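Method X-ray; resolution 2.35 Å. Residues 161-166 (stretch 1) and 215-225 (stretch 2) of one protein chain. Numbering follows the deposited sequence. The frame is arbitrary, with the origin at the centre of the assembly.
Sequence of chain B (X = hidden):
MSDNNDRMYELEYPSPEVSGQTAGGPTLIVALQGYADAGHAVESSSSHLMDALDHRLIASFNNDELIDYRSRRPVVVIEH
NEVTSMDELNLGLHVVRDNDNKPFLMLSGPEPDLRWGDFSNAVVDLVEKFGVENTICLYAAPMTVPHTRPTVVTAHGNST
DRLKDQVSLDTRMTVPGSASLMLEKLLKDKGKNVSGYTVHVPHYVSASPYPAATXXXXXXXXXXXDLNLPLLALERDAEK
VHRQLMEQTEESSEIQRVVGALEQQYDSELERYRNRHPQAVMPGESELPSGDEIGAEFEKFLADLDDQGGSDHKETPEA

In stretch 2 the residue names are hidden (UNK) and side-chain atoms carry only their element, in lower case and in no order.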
# COMPACT_ATOMS: atom_id res chain seq x y z
N ASP B 161 36.22 1.87 0.97
CA ASP B 161 37.59 2.36 1.13
C ASP B 161 37.76 3.78 0.62
O ASP B 161 38.56 4.52 1.16
CB ASP B 161 38.55 1.42 0.39
CG ASP B 161 37.87 0.72 -0.82
OD1 ASP B 161 37.31 -0.40 -0.65
OD2 ASP B 161 37.87 1.31 -1.93
N ARG B 162 36.99 4.16 -0.39
CA ARG B 162 37.09 5.49 -1.00
C ARG B 162 36.51 6.61 -0.14
O ARG B 162 36.60 7.78 -0.51
CB ARG B 162 36.41 5.50 -2.37
CG ARG B 162 36.63 4.25 -3.17
CD ARG B 162 35.94 4.35 -4.49
NE ARG B 162 36.21 3.17 -5.30
CZ ARG B 162 36.05 3.13 -6.61
NH1 ARG B 162 35.63 4.21 -7.26
NH2 ARG B 162 36.32 2.02 -7.29
N LEU B 163 35.92 6.25 0.99
CA LEU B 163 35.42 7.25 1.92
C LEU B 163 36.27 7.33 3.19
O LEU B 163 36.16 6.48 4.08
CB LEU B 163 33.95 7.02 2.28
CG LEU B 163 33.37 8.19 3.08
CD1 LEU B 163 33.31 9.42 2.20
CD2 LEU B 163 32.04 7.86 3.70
N LYS B 164 37.08 8.39 3.26
CA LYS B 164 38.06 8.63 4.32
C LYS B 164 37.40 8.79 5.70
O LYS B 164 37.74 8.08 6.65
CB LYS B 164 38.88 9.88 3.96
CG LYS B 164 40.20 10.06 4.70
CD LYS B 164 41.37 9.33 4.00
CE LYS B 164 42.73 9.92 4.41
NZ LYS B 164 42.93 9.93 5.89
N ASP B 165 36.46 9.72 5.82
CA ASP B 165 35.78 9.93 7.08
C ASP B 165 34.43 9.21 7.14
O ASP B 165 33.48 9.56 6.44
CB ASP B 165 35.60 11.42 7.37
CG ASP B 165 34.90 11.68 8.69
OD1 ASP B 165 35.22 10.97 9.68
OD2 ASP B 165 34.04 12.57 8.73
N GLN B 166 34.36 8.21 8.01
CA GLN B 166 33.20 7.35 8.13
C GLN B 166 33.37 6.50 9.38
O GLN B 166 34.13 5.53 9.39
CB GLN B 166 33.06 6.48 6.87
CG GLN B 166 32.74 5.02 7.12
CD GLN B 166 33.69 4.07 6.40
OE1 GLN B 166 33.30 2.98 6.01
NE2 GLN B 166 34.94 4.49 6.21
N UNK B 215 24.33 18.02 3.67
CA UNK B 215 25.73 18.46 3.56
C UNK B 215 26.72 17.32 3.73
O UNK B 215 27.59 17.09 2.89
c UNK B 215 26.02 19.57 4.59
c UNK B 215 27.34 20.37 4.51
c UNK B 215 27.38 21.42 5.60
c UNK B 215 27.57 21.06 3.13
N UNK B 216 26.57 16.59 4.83
CA UNK B 216 27.41 15.43 5.08
C UNK B 216 27.34 14.40 3.95
O UNK B 216 28.39 13.95 3.48
c UNK B 216 29.53 14.51 6.97
c UNK B 216 30.64 13.51 6.64
c UNK B 216 28.15 13.84 6.96
c UNK B 216 27.07 14.80 6.44
n UNK B 216 31.13 12.78 7.85
N UNK B 217 26.13 14.02 3.50
CA UNK B 217 26.01 13.07 2.38
C UNK B 217 26.72 13.61 1.13
O UNK B 217 27.44 12.89 0.48
c UNK B 217 23.76 11.75 2.91
c UNK B 217 24.31 10.31 2.89
c UNK B 217 24.55 12.72 2.04
c UNK B 217 22.29 11.79 2.47
N UNK B 218 26.52 14.89 0.84
CA UNK B 218 27.09 15.47 -0.35
C UNK B 218 28.64 15.53 -0.29
O UNK B 218 29.32 15.19 -1.27
c UNK B 218 24.86 15.91 -2.38
c UNK B 218 24.55 18.24 -1.49
c UNK B 218 26.46 16.83 -0.64
c UNK B 218 25.01 16.83 -1.15
N UNK B 219 29.20 15.93 0.85
CA UNK B 219 30.65 15.97 0.97
C UNK B 219 31.26 14.56 0.99
O UNK B 219 32.38 14.37 0.53
c UNK B 219 31.15 16.94 2.09
c UNK B 219 30.80 17.88 4.46
o UNK B 219 31.12 19.01 4.04
n UNK B 219 30.41 17.68 5.72
c UNK B 219 30.81 16.62 3.54
N UNK B 220 30.50 13.56 1.44
CA UNK B 220 30.98 12.18 1.35
C UNK B 220 31.07 11.73 -0.11
O UNK B 220 31.99 11.01 -0.50
c UNK B 220 30.09 11.23 2.15
o UNK B 220 29.95 11.69 3.47
N UNK B 221 30.11 12.17 -0.91
CA UNK B 221 30.08 11.93 -2.34
C UNK B 221 31.17 12.71 -3.07
O UNK B 221 31.90 12.14 -3.87
c UNK B 221 28.70 12.32 -2.90
c UNK B 221 27.64 11.30 -2.48
c UNK B 221 26.27 11.89 -2.52
c UNK B 221 28.73 12.46 -4.41
N UNK B 222 31.28 14.01 -2.79
CA UNK B 222 32.37 14.83 -3.36
C UNK B 222 33.74 14.18 -3.11
O UNK B 222 34.57 14.08 -4.02
c UNK B 222 32.31 16.26 -2.85
N UNK B 223 33.93 13.68 -1.88
CA UNK B 223 35.17 13.04 -1.41
C UNK B 223 35.49 11.77 -2.18
O UNK B 223 36.58 11.63 -2.71
o UNK B 223 35.97 11.35 1.83
o UNK B 223 37.29 11.78 0.11
c UNK B 223 36.18 11.91 0.71
c UNK B 223 35.06 12.80 0.13
N UNK B 224 34.54 10.85 -2.27
CA UNK B 224 34.81 9.51 -2.81
C UNK B 224 34.64 9.38 -4.32
O UNK B 224 35.03 8.37 -4.91
o UNK B 224 32.68 9.04 -1.75
c UNK B 224 33.94 8.49 -2.08
N UNK B 225 34.06 10.38 -4.95
CA UNK B 225 33.86 10.37 -6.38
C UNK B 225 34.72 11.44 -7.02
O UNK B 225 34.69 11.62 -8.25
c UNK B 225 32.38 10.60 -6.71
O HOH W 1 33.37 6.38 -6.74

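Position 215 carries four carbons, forked at the second, and lies out of reach of stretch 1: a leucine, L215, partly exposed, on which this contact sets no demand. At 216 four carbons run in a row to a terminal nitrogen, which comes 3.0 Å from OD2 of D165. This is a lysine, K216; its long chain lets the charged end reach a loop that its CA-to-CB bond does not point toward.

Positions 217 and 218 each hold four carbons forked at the second, so both are leucines, L217 and L218. Neither touches stretch 1, and both are buried, as suits branched hydrocarbon. Position 219 has three carbons, the third bearing one oxygen and one nitrogen: a glutamine, Q219, whose side chain makes no contact with stretch 1 and whose polar amide is at ease in a partly exposed place.

At 220 a single carbon bears one oxygen, and that carbon lies 3.7 Å from CD1 of L163. It is a serine, S220. Though buried, its hydroxyl is satisfied, since OG donates to O of K216 at 2.7 Å, one turn back; the small side chain leaves room for the leucine methyl.

Position 221 shows four carbons forked at the first, one arm two carbons long: isoleucine, I221, pointing away from stretch 1 into a buried site that suits branched hydrocarbon. Position 222 has one carbon, an alanine, A222, partly exposed and also out of reach, so the contact asks nothing of it.

At 223 two carbons end in two oxygens, one of them 3.3 Å from CD1 of L163 and 3.5 Å from N of K164. This is an aspartate, D223, pointing toward stretch 1; its carboxylate offers an acceptor to a backbone amide, although the bond from K164 N to D223 OD2 is weak.

Position 224 has one carbon and one oxygen, the CB lying 3.2 Å from O of R162. It is a serine, S224, small enough to let the two backbones approach, with CA of S224 5.0 Å from CA of R162. Its OG donates to O of S220 in a very short bond of 2.4 Å. Position 225 has one carbon pointing away, an alanine, A225, compact in a buried site.

The contact is modest, burying 324 Å² in all. Close packing of R162 against S224 is joined by a CA-H...O contact from S224 CA to R162 O at 3.4 Å, and a water links R162 NH1, weakly, to S224 O. L163 reaches the helix with CD1, 3.4 Å from S220 O. Beyond it, the D165–K216 salt bridge ties the loop to an earlier turn of the helix.

Stretch 2, residues 215-225: LKLLQSIADSA
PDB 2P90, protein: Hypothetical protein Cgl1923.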